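Local coordinates for protein enoyl-CoA hydratase subunit II (Geobacillus kaustophilus, PDB 2EJ5) that probably catalyses the reversible addition of water to the double bond of enoyl-CoA thioesters, as a crotonase-family hydratase linked to phenylacetic acid catabolism, at residues Gly11-Leu16 and Phe192-Ser197; Gln30-Val35 and Ser81-Met86; Phe118-Glu123 and Ala176-Pro181; Ile204-Arg209 and Ala227-Ile232. One frame throughout, in Å; residues are numbered along the deposited sequence. Where two conformers were deposited one is given.

Contact 1: residues Gly11-Leu16 and Phe192-Ser197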
loop_
_atom_site.group_PDB
_atom_site.type_symbol
_atom_site.label_atom_id
_atom_site.label_comp_id
_atom_site.label_asym_id
_atom_site.label_seq_id
_atom_site.Cartn_x
_atom_site.Cartn_y
_atom_site.Cartn_z
ATOM N N GLY A 11 -13.474 -6.272 32.944
ATOM C CA GLY A 11 -13.941 -7.448 32.240
ATOM C C GLY A 11 -12.683 -8.116 31.753
ATOM O O GLY A 11 -11.830 -8.495 32.558
ATOM N N GLN A 12 -12.556 -8.236 30.431
ATOM C CA GLN A 12 -11.313 -8.722 29.840
ATOM C C GLN A 12 -10.646 -7.697 28.926
ATOM O O GLN A 12 -9.893 -8.062 28.024
ATOM C CB GLN A 12 -11.558 -10.022 29.132
ATOM C CG GLN A 12 -12.148 -11.042 30.103
ATOM C CD GLN A 12 -11.967 -12.429 29.625
ATOM O OE1 GLN A 12 -11.079 -13.135 30.078
ATOM N NE2 GLN A 12 -12.799 -12.837 28.689
ATOM N N VAL A 13 -10.938 -6.427 29.172
ATOM C CA VAL A 13 -10.233 -5.380 28.481
ATOM C C VAL A 13 -9.364 -4.538 29.393
ATOM O O VAL A 13 -9.813 -4.069 30.468
ATOM C CB VAL A 13 -11.078 -4.584 27.372
ATOM C CG1 VAL A 13 -12.549 -4.987 27.273
ATOM C CG2 VAL A 13 -10.805 -3.065 27.303
ATOM N N ALA A 14 -8.101 -4.411 28.993
ATOM C CA ALA A 14 -7.194 -3.485 29.663
ATOM C C ALA A 14 -7.360 -2.090 29.085
ATOM O O ALA A 14 -7.144 -1.860 27.889
ATOM C CB ALA A 14 -5.721 -3.977 29.578
ATOM N N TRP A 15 -7.768 -1.164 29.938
ATOM C CA TRP A 15 -7.954 0.222 29.602
ATOM C C TRP A 15 -6.654 0.932 30.001
ATOM O O TRP A 15 -6.301 1.024 31.196
ATOM C CB TRP A 15 -9.177 0.779 30.324
ATOM C CG TRP A 15 -10.464 0.139 29.848
ATOM C CD1 TRP A 15 -11.017 -1.070 30.270
ATOM C CD2 TRP A 15 -11.336 0.645 28.835
ATOM N NE1 TRP A 15 -12.177 -1.323 29.576
ATOM C CE2 TRP A 15 -12.402 -0.287 28.695
ATOM C CE3 TRP A 15 -11.322 1.794 28.025
ATOM C CZ2 TRP A 15 -13.441 -0.095 27.777
ATOM C CZ3 TRP A 15 -12.345 1.988 27.118
ATOM C CH2 TRP A 15 -13.405 1.043 27.003
ATOM N N LEU A 16 -5.902 1.362 28.999
ATOM C CA LEU A 16 -4.647 2.080 29.220
ATOM C C LEU A 16 -4.925 3.540 28.922
ATOM O O LEU A 16 -5.083 3.977 27.763
ATOM C CB LEU A 16 -3.514 1.439 28.371
ATOM C CG LEU A 16 -2.051 1.740 28.772
ATOM C CD1 LEU A 16 -1.037 0.884 28.012
ATOM C CD2 LEU A 16 -1.714 3.229 28.682
ATOM N N PHE A 192 -17.093 -1.912 21.333
ATOM C CA PHE A 192 -16.099 -2.358 20.322
ATOM C C PHE A 192 -15.003 -3.169 21.015
ATOM O O PHE A 192 -14.666 -4.264 20.583
ATOM C CB PHE A 192 -15.521 -1.129 19.568
ATOM C CG PHE A 192 -14.664 -1.491 18.366
ATOM C CD1 PHE A 192 -15.253 -1.762 17.140
ATOM C CD2 PHE A 192 -13.273 -1.535 18.473
ATOM C CE1 PHE A 192 -14.468 -2.090 16.027
ATOM C CE2 PHE A 192 -12.469 -1.879 17.372
ATOM C CZ PHE A 192 -13.063 -2.151 16.152
ATOM N N ALA A 193 -14.466 -2.637 22.119
ATOM C CA ALA A 193 -13.461 -3.351 22.897
ATOM C C ALA A 193 -13.991 -4.664 23.480
ATOM O O ALA A 193 -13.317 -5.690 23.407
ATOM C CB ALA A 193 -12.873 -2.457 23.994
ATOM N N GLU A 194 -15.212 -4.662 24.014
ATOM C CA GLU A 194 -15.737 -5.908 24.535
ATOM C C GLU A 194 -16.003 -6.878 23.439
ATOM O O GLU A 194 -15.727 -8.046 23.592
ATOM C CB GLU A 194 -16.953 -5.675 25.433
ATOM C CG GLU A 194 -16.513 -4.825 26.654
ATOM C CD GLU A 194 -17.593 -4.635 27.697
ATOM O OE1 GLU A 194 -18.799 -4.822 27.364
ATOM O OE2 GLU A 194 -17.207 -4.264 28.834
ATOM N N ARG A 195 -16.450 -6.389 22.291
ATOM C CA ARG A 195 -16.654 -7.275 21.163
ATOM C C ARG A 195 -15.348 -7.975 20.749
ATOM O O ARG A 195 -15.357 -9.164 20.494
ATOM C CB ARG A 195 -17.265 -6.510 19.996
ATOM C CG ARG A 195 -17.061 -7.182 18.695
ATOM C CD ARG A 195 -17.620 -6.351 17.546
ATOM N NE ARG A 195 -17.649 -7.158 16.324
ATOM C CZ ARG A 195 -17.769 -6.661 15.093
ATOM N NH1 ARG A 195 -17.865 -5.343 14.899
ATOM N NH2 ARG A 195 -17.789 -7.485 14.056
ATOM N N LEU A 196 -14.226 -7.243 20.696
ATOM C CA LEU A 196 -12.917 -7.873 20.399
ATOM C C LEU A 196 -12.472 -8.816 21.510
ATOM O O LEU A 196 -11.935 -9.912 21.238
ATOM C CB LEU A 196 -11.851 -6.804 20.229
ATOM C CG LEU A 196 -11.900 -6.043 18.894
ATOM C CD1 LEU A 196 -11.109 -4.761 19.032
ATOM C CD2 LEU A 196 -11.272 -6.933 17.832
ATOM N N SER A 197 -12.724 -8.401 22.764
ATOM C CA SER A 197 -12.293 -9.201 23.931
ATOM C C SER A 197 -13.003 -10.565 24.017
ATOM O O SER A 197 -12.571 -11.470 24.762
ATOM C CB SER A 197 -12.430 -8.386 25.225
ATOM O OG SER A 197 -13.759 -8.479 25.728
HETATM O O HOH W 1 -14.457 -7.797 28.531
HETATM O O HOH W 2 -14.477 -3.084 29.602
#
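V13 fills the angle between strand and helix: CG2 rests 3.9 Å from A193 CB, while CG1 lies 4.0 Å from E194 CG and is equally near S197 CB. Its chi1 of 4° leaves CG1 nearly eclipsed with the backbone N, so how the touches divide between the two methyls is less certain than the position of the side chain. CG2 also lies over one face of the W15 ring, toward its rim, and W15 CZ2 makes a looser approach of 4.5 Å to A193 CB. V52 of strand 50-55 touches V13, W15 and A193 alike, which makes this the close-packed part.

Toward the solvent side no direct hydrogen bond joins the segments, and water does the bridging. One water accepts from Q12 N and donates to S197 OG; another accepts from W15 NE1, in the plane of the indole, and donates to E194 OE2, carried there by an extended chain. S197 OG, between the backbone N and the carbonyl carbon (chi1 85°), also donates to E194 O one turn back at 2.9 Å. An alanine in place of S197 would keep CB against V13 but would probably leave the water on Q12 N without its helix-side acceptor, and E194 O without this donor.

The axes of strand 13-16 and helix 192-197 approach to 9.3 Å at 139°, a helix packed on a sheet, here with A193 and V13 at the close point, as in the alpha/beta layers of the crotonase fold.

Contact 2: residues Gln30-Val35 and Ser81-Met86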
loop_
_atom_site.group_PDB
_atom_site.type_symbol
_atom_site.label_atom_id
_atom_site.label_comp_id
_atom_site.label_asym_id
_atom_site.label_seq_id
_atom_site.Cartn_x
_atom_site.Cartn_y
_atom_site.Cartn_z
ATOM N N GLN A 30 8.876 8.998 32.065
ATOM C CA GLN A 30 8.146 7.986 32.821
ATOM C C GLN A 30 6.807 7.542 32.183
ATOM O O GLN A 30 6.417 6.406 32.386
ATOM C CB GLN A 30 8.003 8.310 34.325
ATOM C CG GLN A 30 6.879 9.228 34.731
ATOM C CD GLN A 30 6.775 9.368 36.250
ATOM O OE1 GLN A 30 6.314 8.447 36.964
ATOM N NE2 GLN A 30 7.208 10.520 36.757
ATOM N N MET A 31 6.136 8.415 31.433
ATOM C CA MET A 31 4.967 7.996 30.635
ATOM C C MET A 31 5.414 6.960 29.629
ATOM O O MET A 31 4.770 5.946 29.488
ATOM C CB MET A 31 4.251 9.150 29.924
ATOM C CG MET A 31 2.925 8.684 29.203
ATOM S SD MET A 31 2.029 9.855 28.172
ATOM C CE MET A 31 0.902 8.675 27.542
ATOM N N ASN A 32 6.516 7.232 28.933
ATOM C CA ASN A 32 7.094 6.255 28.023
ATOM C C ASN A 32 7.360 4.944 28.715
ATOM O O ASN A 32 7.019 3.894 28.210
ATOM C CB ASN A 32 8.381 6.785 27.361
ATOM C CG ASN A 32 8.097 7.755 26.274
ATOM O OD1 ASN A 32 7.318 7.465 25.353
ATOM N ND2 ASN A 32 8.701 8.931 26.357
ATOM N N ALA A 33 8.006 5.009 29.884
ATOM C CA ALA A 33 8.337 3.827 30.617
ATOM C C ALA A 33 7.117 3.072 31.142
ATOM O O ALA A 33 7.130 1.843 31.196
ATOM C CB ALA A 33 9.272 4.185 31.778
ATOM N N GLU A 34 6.100 3.804 31.586
ATOM C CA GLU A 34 4.905 3.162 32.170
ATOM C C GLU A 34 4.083 2.486 31.074
ATOM O O GLU A 34 3.607 1.385 31.247
ATOM C CB GLU A 34 4.061 4.171 32.954
ATOM C CG GLU A 34 4.820 4.728 34.193
ATOM C CD GLU A 34 4.005 5.690 35.027
ATOM O OE1 GLU A 34 3.107 6.364 34.469
ATOM O OE2 GLU A 34 4.285 5.778 36.260
ATOM N N VAL A 35 3.962 3.145 29.922
ATOM C CA VAL A 35 3.202 2.566 28.808
ATOM C C VAL A 35 3.845 1.251 28.379
ATOM O O VAL A 35 3.140 0.272 28.163
ATOM C CB VAL A 35 3.057 3.558 27.658
ATOM C CG1 VAL A 35 2.552 2.836 26.367
ATOM C CG2 VAL A 35 2.088 4.705 28.036
ATOM N N SER A 81 16.121 5.801 23.694
ATOM C CA SER A 81 16.044 5.383 25.097
ATOM C C SER A 81 14.628 5.346 25.682
ATOM O O SER A 81 14.327 4.497 26.518
ATOM C CB SER A 81 16.927 6.271 25.959
ATOM O OG SER A 81 16.370 7.561 25.989
ATOM N N ARG A 82 13.778 6.263 25.240
ATOM C CA ARG A 82 12.394 6.368 25.706
ATOM C C ARG A 82 11.366 5.709 24.760
ATOM O O ARG A 82 10.546 4.863 25.192
ATOM C CB ARG A 82 12.039 7.843 25.903
ATOM C CG ARG A 82 12.714 8.512 27.135
ATOM C CD ARG A 82 12.498 10.039 27.131
ATOM N NE ARG A 82 11.092 10.354 26.944
ATOM C CZ ARG A 82 10.587 11.542 26.637
ATOM N NH1 ARG A 82 11.357 12.615 26.484
ATOM N NH2 ARG A 82 9.279 11.664 26.452
ATOM N N TYR A 83 11.384 6.123 23.486
ATOM C CA TYR A 83 10.301 5.762 22.544
ATOM C C TYR A 83 10.466 4.376 21.931
ATOM O O TYR A 83 9.491 3.680 21.750
ATOM C CB TYR A 83 10.161 6.822 21.438
ATOM C CG TYR A 83 9.486 8.087 21.867
ATOM C CD1 TYR A 83 8.115 8.287 21.648
ATOM C CD2 TYR A 83 10.209 9.102 22.517
ATOM C CE1 TYR A 83 7.464 9.465 22.063
ATOM C CE2 TYR A 83 9.566 10.293 22.937
ATOM C CZ TYR A 83 8.199 10.458 22.707
ATOM O OH TYR A 83 7.599 11.640 23.080
ATOM N N ALA A 84 11.697 3.984 21.594
ATOM C CA ALA A 84 11.962 2.660 21.002
ATOM C C ALA A 84 11.421 1.474 21.833
ATOM O O ALA A 84 10.709 0.632 21.285
ATOM C CB ALA A 84 13.472 2.483 20.640
ATOM N N PRO A 85 11.708 1.419 23.155
ATOM C CA PRO A 85 11.126 0.331 23.966
ATOM C C PRO A 85 9.582 0.266 23.971
ATOM O O PRO A 85 9.010 -0.848 23.984
ATOM C CB PRO A 85 11.634 0.631 25.382
ATOM C CG PRO A 85 12.876 1.409 25.181
ATOM C CD PRO A 85 12.584 2.281 23.979
ATOM N N MET A 86 8.942 1.434 23.984
ATOM C CA MET A 86 7.487 1.576 23.982
ATOM C C MET A 86 6.915 1.095 22.638
ATOM O O MET A 86 5.985 0.293 22.602
ATOM C CB MET A 86 7.110 3.041 24.238
ATOM C CG MET A 86 5.575 3.308 24.519
ATOM S SD MET A 86 4.954 4.982 24.635
ATOM C CE MET A 86 5.260 5.697 23.004
#
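N32 lays its carboxamide over one face of the Y83 ring and presents one end to the edge of the R82 guanidinium, near that group's plane. The amide and guanidinium planes are 48° apart. Which end of the amide carries the nitrogen is uncertain in the model, so the evidence rests on the group's position: CG is anti to the carbonyl carbon (chi1 -77°), and CB sits 3.6 Å from R82 O.

R82 bends at chi3, and its guanidinium has Y83 CE2 3.7 Å above one face, toward the rim. Both residues have their main polar partner elsewhere: R82 NH2 forms a salt bridge with E64, and Y83 OH a hydrogen bond to E64 OE1. That shared carboxylate holds the two groups that frame the amide.

The next turn is apolar. M86 CG lies 3.6 Å from V35 CG1, and M86 SD is 3.8 Å from V35 CB; V35 also reaches L16 and L18 of strand 13-18, which carries the packing on to the sheet.

The axes of the two short segments approach to 8.7 Å at an angle of only 19°, although segment 81-86 has a wider pi-type turn and a kink at P85. Helices 29-44 and 75-92 link successive parallel strands of the sheet, 13-18 to 50-55 and then to 97-101, so this is near-parallel packing of consecutive beta-alpha-beta crossover helices, as in the crotonase fold.

Contact 3: residues Phe118-Glu123 and Ala176-Pro181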
loop_
_atom_site.group_PDB
_atom_site.type_symbol
_atom_site.label_atom_id
_atom_site.label_comp_id
_atom_site.label_asym_id
_atom_site.label_seq_id
_atom_site.Cartn_x
_atom_site.Cartn_y
_atom_site.Cartn_z
ATOM N N PHE A 118 -6.730 -0.722 15.542
ATOM C CA PHE A 118 -7.962 -0.023 15.177
ATOM C C PHE A 118 -7.891 1.377 15.753
ATOM O O PHE A 118 -7.262 1.570 16.824
ATOM C CB PHE A 118 -9.181 -0.738 15.782
ATOM C CG PHE A 118 -9.302 -2.193 15.395
ATOM C CD1 PHE A 118 -9.922 -2.560 14.185
ATOM C CD2 PHE A 118 -8.824 -3.194 16.233
ATOM C CE1 PHE A 118 -10.061 -3.888 13.805
ATOM C CE2 PHE A 118 -8.962 -4.536 15.870
ATOM C CZ PHE A 118 -9.592 -4.890 14.649
ATOM N N ARG A 119 -8.509 2.347 15.067
ATOM C CA ARG A 119 -8.542 3.751 15.510
ATOM C C ARG A 119 -10.010 4.208 15.485
ATOM O O ARG A 119 -10.616 4.287 14.408
ATOM C CB ARG A 119 -7.720 4.675 14.575
ATOM C CG ARG A 119 -6.158 4.643 14.796
ATOM C CD ARG A 119 -5.358 5.183 13.579
ATOM N NE ARG A 119 -5.524 4.195 12.527
ATOM C CZ ARG A 119 -4.909 3.016 12.529
ATOM N NH1 ARG A 119 -4.049 2.721 13.490
ATOM N NH2 ARG A 119 -5.159 2.123 11.586
ATOM N N LEU A 120 -10.585 4.424 16.669
ATOM C CA LEU A 120 -11.950 4.907 16.786
ATOM C C LEU A 120 -11.787 6.378 17.076
ATOM O O LEU A 120 -11.224 6.738 18.103
ATOM C CB LEU A 120 -12.682 4.222 17.963
ATOM C CG LEU A 120 -12.734 2.699 18.005
ATOM C CD1 LEU A 120 -13.468 2.196 19.283
ATOM C CD2 LEU A 120 -13.434 2.140 16.720
ATOM N N LEU A 121 -12.272 7.219 16.182
ATOM C CA LEU A 121 -12.105 8.646 16.358
ATOM C C LEU A 121 -13.435 9.235 16.840
ATOM O O LEU A 121 -14.472 9.004 16.236
ATOM C CB LEU A 121 -11.692 9.297 15.054
ATOM C CG LEU A 121 -10.194 9.415 14.706
ATOM C CD1 LEU A 121 -9.340 8.177 14.911
ATOM C CD2 LEU A 121 -10.117 9.894 13.261
ATOM N N SER A 122 -13.380 9.972 17.936
ATOM C CA SER A 122 -14.524 10.766 18.344
ATOM C C SER A 122 -14.757 11.829 17.289
ATOM O O SER A 122 -13.829 12.188 16.549
ATOM C CB SER A 122 -14.247 11.404 19.693
ATOM O OG SER A 122 -15.011 12.576 19.785
ATOM N N GLU A 123 -15.974 12.379 17.202
ATOM C CA GLU A 123 -16.206 13.371 16.150
ATOM C C GLU A 123 -15.352 14.636 16.309
ATOM O O GLU A 123 -15.193 15.393 15.357
ATOM C CB GLU A 123 -17.694 13.719 15.974
ATOM C CG GLU A 123 -18.334 14.469 17.099
ATOM C CD GLU A 123 -19.861 14.693 16.867
ATOM O OE1 GLU A 123 -20.248 15.209 15.772
ATOM O OE2 GLU A 123 -20.657 14.364 17.784
ATOM N N ALA A 176 -9.198 6.113 9.993
ATOM C CA ALA A 176 -10.168 5.778 11.048
ATOM C C ALA A 176 -10.957 4.482 10.767
ATOM O O ALA A 176 -11.545 4.302 9.703
ATOM C CB ALA A 176 -11.155 6.962 11.271
ATOM N N THR A 177 -10.975 3.582 11.740
ATOM C CA THR A 177 -11.905 2.465 11.745
ATOM C C THR A 177 -13.366 2.952 11.765
ATOM O O THR A 177 -14.215 2.414 11.038
ATOM C CB THR A 177 -11.678 1.592 12.947
ATOM O OG1 THR A 177 -10.289 1.255 12.980
ATOM C CG2 THR A 177 -12.542 0.336 12.851
ATOM N N LYS A 178 -13.658 3.942 12.617
ATOM C CA LYS A 178 -14.926 4.661 12.526
ATOM C C LYS A 178 -14.855 5.989 13.258
ATOM O O LYS A 178 -13.940 6.214 14.044
ATOM C CB LYS A 178 -16.097 3.815 13.043
ATOM C CG LYS A 178 -15.945 3.157 14.381
ATOM C CD LYS A 178 -17.149 2.223 14.597
ATOM C CE LYS A 178 -16.992 1.374 15.842
ATOM N NZ LYS A 178 -18.275 0.734 16.262
ATOM N N VAL A 179 -15.819 6.860 12.965
ATOM C CA VAL A 179 -15.957 8.128 13.638
ATOM C C VAL A 179 -17.230 8.035 14.479
ATOM O O VAL A 179 -18.311 7.676 13.968
ATOM C CB VAL A 179 -16.029 9.268 12.639
ATOM C CG1 VAL A 179 -16.162 10.616 13.343
ATOM C CG2 VAL A 179 -14.758 9.253 11.758
ATOM N N ILE A 180 -17.084 8.348 15.761
ATOM C CA ILE A 180 -18.154 8.160 16.736
ATOM C C ILE A 180 -18.658 9.517 17.239
ATOM O O ILE A 180 -17.857 10.393 17.583
ATOM C CB ILE A 180 -17.683 7.224 17.879
ATOM C CG1 ILE A 180 -17.170 5.881 17.267
ATOM C CG2 ILE A 180 -18.838 6.999 18.890
ATOM C CD1 ILE A 180 -16.523 4.904 18.227
ATOM N N PRO A 181 -19.996 9.725 17.220
ATOM C CA PRO A 181 -20.550 10.948 17.803
ATOM C C PRO A 181 -20.224 11.114 19.265
ATOM O O PRO A 181 -20.104 10.129 20.005
ATOM C CB PRO A 181 -22.073 10.790 17.575
ATOM C CG PRO A 181 -22.134 9.930 16.285
ATOM C CD PRO A 181 -21.046 8.892 16.603
#
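T177 and R119 open the pairing of the two strands with a side chain standing in for backbone. R119 N donates to T177 OG1 at 3.0 Å, and T177 N returns a bond to R119 O at 2.8 Å that arrives in the carbonyl plane. T177 OG1 is anti to the carbonyl carbon (chi1 -52°), which turns the hydroxyl to R119 N and to the edge of the F118 ring.

A regular parallel ladder follows. L121 N donates to K178 O at 2.9 Å, with 170° at the hydrogen, and I180 N to L121 O at 2.7 Å. L121 O has a second, weaker visitor in the CA-H of V179. Beyond this E123 N makes a weak bond to I180 O, bent to 122°. The intervening L120 and S122 make their backbone bonds to strand 97-101.

Side chains add packing on both faces: L120 CD2 lies 3.6 Å from K178 CG, the two chains side by side, and L121 CD2 is 3.7 Å from A176 CB. Polar ends find partners nearby, R119 on the carbonyls of A113, C116 and L175, and E123 OE2 on L182 N.

This chemistry implies that strand 178-180 is joined as the outermost strand, within this chain, of the six-stranded sheet mainly by backbone bonds, with the threonine hydroxyl extending the hydrogen bonding before its first bridge.

Contact 4: residues Ile204-Arg209 and Ala227-Ile232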
loop_
_atom_site.group_PDB
_atom_site.type_symbol
_atom_site.label_atom_id
_atom_site.label_comp_id
_atom_site.label_asym_id
_atom_site.label_seq_id
_atom_site.Cartn_x
_atom_site.Cartn_y
_atom_site.Cartn_z
ATOM N N ILE A 204 -6.174 -14.017 16.879
ATOM C CA ILE A 204 -5.910 -12.574 16.620
ATOM C C ILE A 204 -4.411 -12.269 16.802
ATOM O O ILE A 204 -3.825 -11.529 16.026
ATOM C CB ILE A 204 -6.762 -11.644 17.517
ATOM C CG1 ILE A 204 -8.265 -11.775 17.134
ATOM C CG2 ILE A 204 -6.301 -10.157 17.389
ATOM C CD1 ILE A 204 -9.185 -11.073 18.145
ATOM N N GLY A 205 -3.793 -12.833 17.833
ATOM C CA GLY A 205 -2.336 -12.621 18.015
ATOM C C GLY A 205 -1.508 -13.183 16.868
ATOM O O GLY A 205 -0.532 -12.542 16.408
ATOM N N LEU A 206 -1.888 -14.361 16.388
ATOM C CA LEU A 206 -1.224 -15.011 15.260
ATOM C C LEU A 206 -1.421 -14.246 13.937
ATOM O O LEU A 206 -0.530 -14.189 13.076
ATOM C CB LEU A 206 -1.746 -16.453 15.140
ATOM C CG LEU A 206 -1.226 -17.442 16.233
ATOM C CD1 LEU A 206 -1.923 -18.758 16.177
ATOM C CD2 LEU A 206 0.282 -17.637 16.231
ATOM N N ILE A 207 -2.594 -13.652 13.757
ATOM C CA ILE A 207 -2.750 -12.818 12.562
ATOM C C ILE A 207 -1.879 -11.547 12.641
ATOM O O ILE A 207 -1.277 -11.134 11.611
ATOM C CB ILE A 207 -4.229 -12.520 12.184
ATOM C CG1 ILE A 207 -4.771 -11.345 12.958
ATOM C CG2 ILE A 207 -5.099 -13.764 12.203
ATOM C CD1 ILE A 207 -4.627 -10.075 12.136
ATOM N N LYS A 208 -1.755 -10.947 13.819
ATOM C CA LYS A 208 -0.815 -9.843 13.974
ATOM C C LYS A 208 0.629 -10.297 13.712
ATOM O O LYS A 208 1.439 -9.546 13.140
ATOM C CB LYS A 208 -0.951 -9.254 15.374
ATOM C CG LYS A 208 -2.155 -8.372 15.530
ATOM C CD LYS A 208 -2.320 -7.869 16.952
ATOM C CE LYS A 208 -1.236 -6.779 17.305
ATOM N NZ LYS A 208 -1.713 -5.722 18.286
ATOM N N ARG A 209 0.951 -11.508 14.146
ATOM C CA ARG A 209 2.286 -12.074 13.909
ATOM C C ARG A 209 2.500 -12.207 12.403
ATOM O O ARG A 209 3.556 -11.795 11.866
ATOM C CB ARG A 209 2.442 -13.440 14.603
ATOM C CG ARG A 209 3.879 -13.974 14.634
ATOM C CD ARG A 209 3.983 -15.345 15.376
ATOM N NE ARG A 209 3.537 -15.264 16.775
ATOM C CZ ARG A 209 3.430 -16.327 17.577
ATOM N NH1 ARG A 209 3.736 -17.531 17.123
ATOM N NH2 ARG A 209 2.997 -16.208 18.834
ATOM N N ALA A 227 1.858 -21.526 7.719
ATOM C CA ALA A 227 1.534 -22.923 8.033
ATOM C C ALA A 227 1.819 -23.215 9.499
ATOM O O ALA A 227 1.020 -23.844 10.181
ATOM C CB ALA A 227 2.351 -23.864 7.124
ATOM N N GLU A 228 2.949 -22.708 9.998
ATOM C CA GLU A 228 3.243 -22.826 11.435
ATOM C C GLU A 228 2.189 -22.137 12.334
ATOM O O GLU A 228 1.777 -22.703 13.348
ATOM C CB GLU A 228 4.654 -22.305 11.747
ATOM C CG GLU A 228 5.116 -22.531 13.214
ATOM C CD GLU A 228 4.824 -23.949 13.775
ATOM O OE1 GLU A 228 5.002 -24.972 13.046
ATOM O OE2 GLU A 228 4.407 -24.034 14.956
ATOM N N CYS A 229 1.756 -20.929 11.969
ATOM C CA CYS A 229 0.708 -20.226 12.748
ATOM C C CYS A 229 -0.604 -20.974 12.813
ATOM O O CYS A 229 -1.272 -20.962 13.851
ATOM C CB CYS A 229 0.478 -18.820 12.208
ATOM S SG CYS A 229 1.873 -17.791 12.592
ATOM N N GLN A 230 -0.953 -21.634 11.709
ATOM C CA GLN A 230 -2.216 -22.327 11.583
ATOM C C GLN A 230 -2.175 -23.650 12.331
ATOM O O GLN A 230 -3.208 -24.076 12.793
ATOM C CB GLN A 230 -2.578 -22.594 10.121
ATOM C CG GLN A 230 -4.062 -22.920 9.896
ATOM C CD GLN A 230 -4.937 -21.702 10.093
ATOM O OE1 GLN A 230 -5.011 -21.109 11.207
ATOM N NE2 GLN A 230 -5.581 -21.285 9.012
ATOM N N ARG A 231 -1.003 -24.316 12.392
ATOM C CA ARG A 231 -0.845 -25.528 13.239
ATOM C C ARG A 231 -1.164 -25.146 14.663
ATOM O O ARG A 231 -1.982 -25.811 15.309
ATOM C CB ARG A 231 0.559 -26.157 13.104
ATOM C CG ARG A 231 0.795 -27.419 13.937
ATOM C CD ARG A 231 2.264 -27.759 14.074
ATOM N NE ARG A 231 2.979 -26.776 14.897
ATOM C CZ ARG A 231 3.037 -26.780 16.230
ATOM N NH1 ARG A 231 2.435 -27.735 16.941
ATOM N NH2 ARG A 231 3.711 -25.808 16.854
ATOM N N ILE A 232 -0.598 -24.031 15.115
ATOM C CA ILE A 232 -0.912 -23.468 16.449
ATOM C C ILE A 232 -2.406 -23.099 16.640
ATOM O O ILE A 232 -3.022 -23.530 17.630
ATOM C CB ILE A 232 -0.004 -22.244 16.851
ATOM C CG1 ILE A 232 1.496 -22.617 16.796
ATOM C CG2 ILE A 232 -0.400 -21.683 18.244
ATOM C CD1 ILE A 232 2.466 -21.445 16.512
#
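L206 supplies most of the apolar contact with the facing helix. CD1 packs on I232 CG2 at 3.9 Å and also lies against the carbonyl oxygen C229 O, at 3.3 Å; CD2 rests 4.0 Å from C229 SG. With CG anti to the carbonyl carbon (chi1 -73°), the branch is directed at the other helix, and CD2 also sits 3.5 Å above one face of the R209 guanidinium, toward its rim. An alanine at L206 would probably open a gap facing C229 and I232 and leave that guanidinium face without its aliphatic cover.

R209 adds a loose contact, its guanidinium NH1 4.2 Å from I232 CD1, with the two side chains crossing at about a right angle. The backbones form an antiparallel helix pair, 174° apart in direction with axes 10.2 Å from each other. They belong to helices 201-216 and 219-235, joined by a short turn into a hairpin in the C-terminal helical part of this crotonase-family chain; L206 and Q230 on it meet V137 of the second subunit.

Polar links run within or away from the pair, and no hydrogen bond crosses it. R209 NE makes a salt bridge to E94. On the other helix R231 grips E228 side-on, NH2 reaching OE2 at 2.7 Å through the syn lone pair and NE reaching the same oxygen. E228 OE2 stays 6.9 Å from R209 NH1, a separation at which attraction between the opposite charges is likely to be modest.

Overall arrangement
Contact 2 is mostly buried, contacts 1 and 3 partly so, and contact 4, with centre 19 Å from that of the chain, lies farthest out. Contacts 1 and 3 reach the same six-stranded sheet and meet where F192 and L196 pack on F118, L120 and K178; their chemistry differs, water bridges and apolar packing in one, a hydrogen-bonded ladder in the other. Contact 2 joins contact 1 through L16 against V35, while contact 4 touches it through L196 and I204. Contacts 2 and 4 are both helix pairs, near-parallel and antiparallel respectively, some 28 Å apart between centres. Contacts 1, 3 and 4 also touch the second subunit.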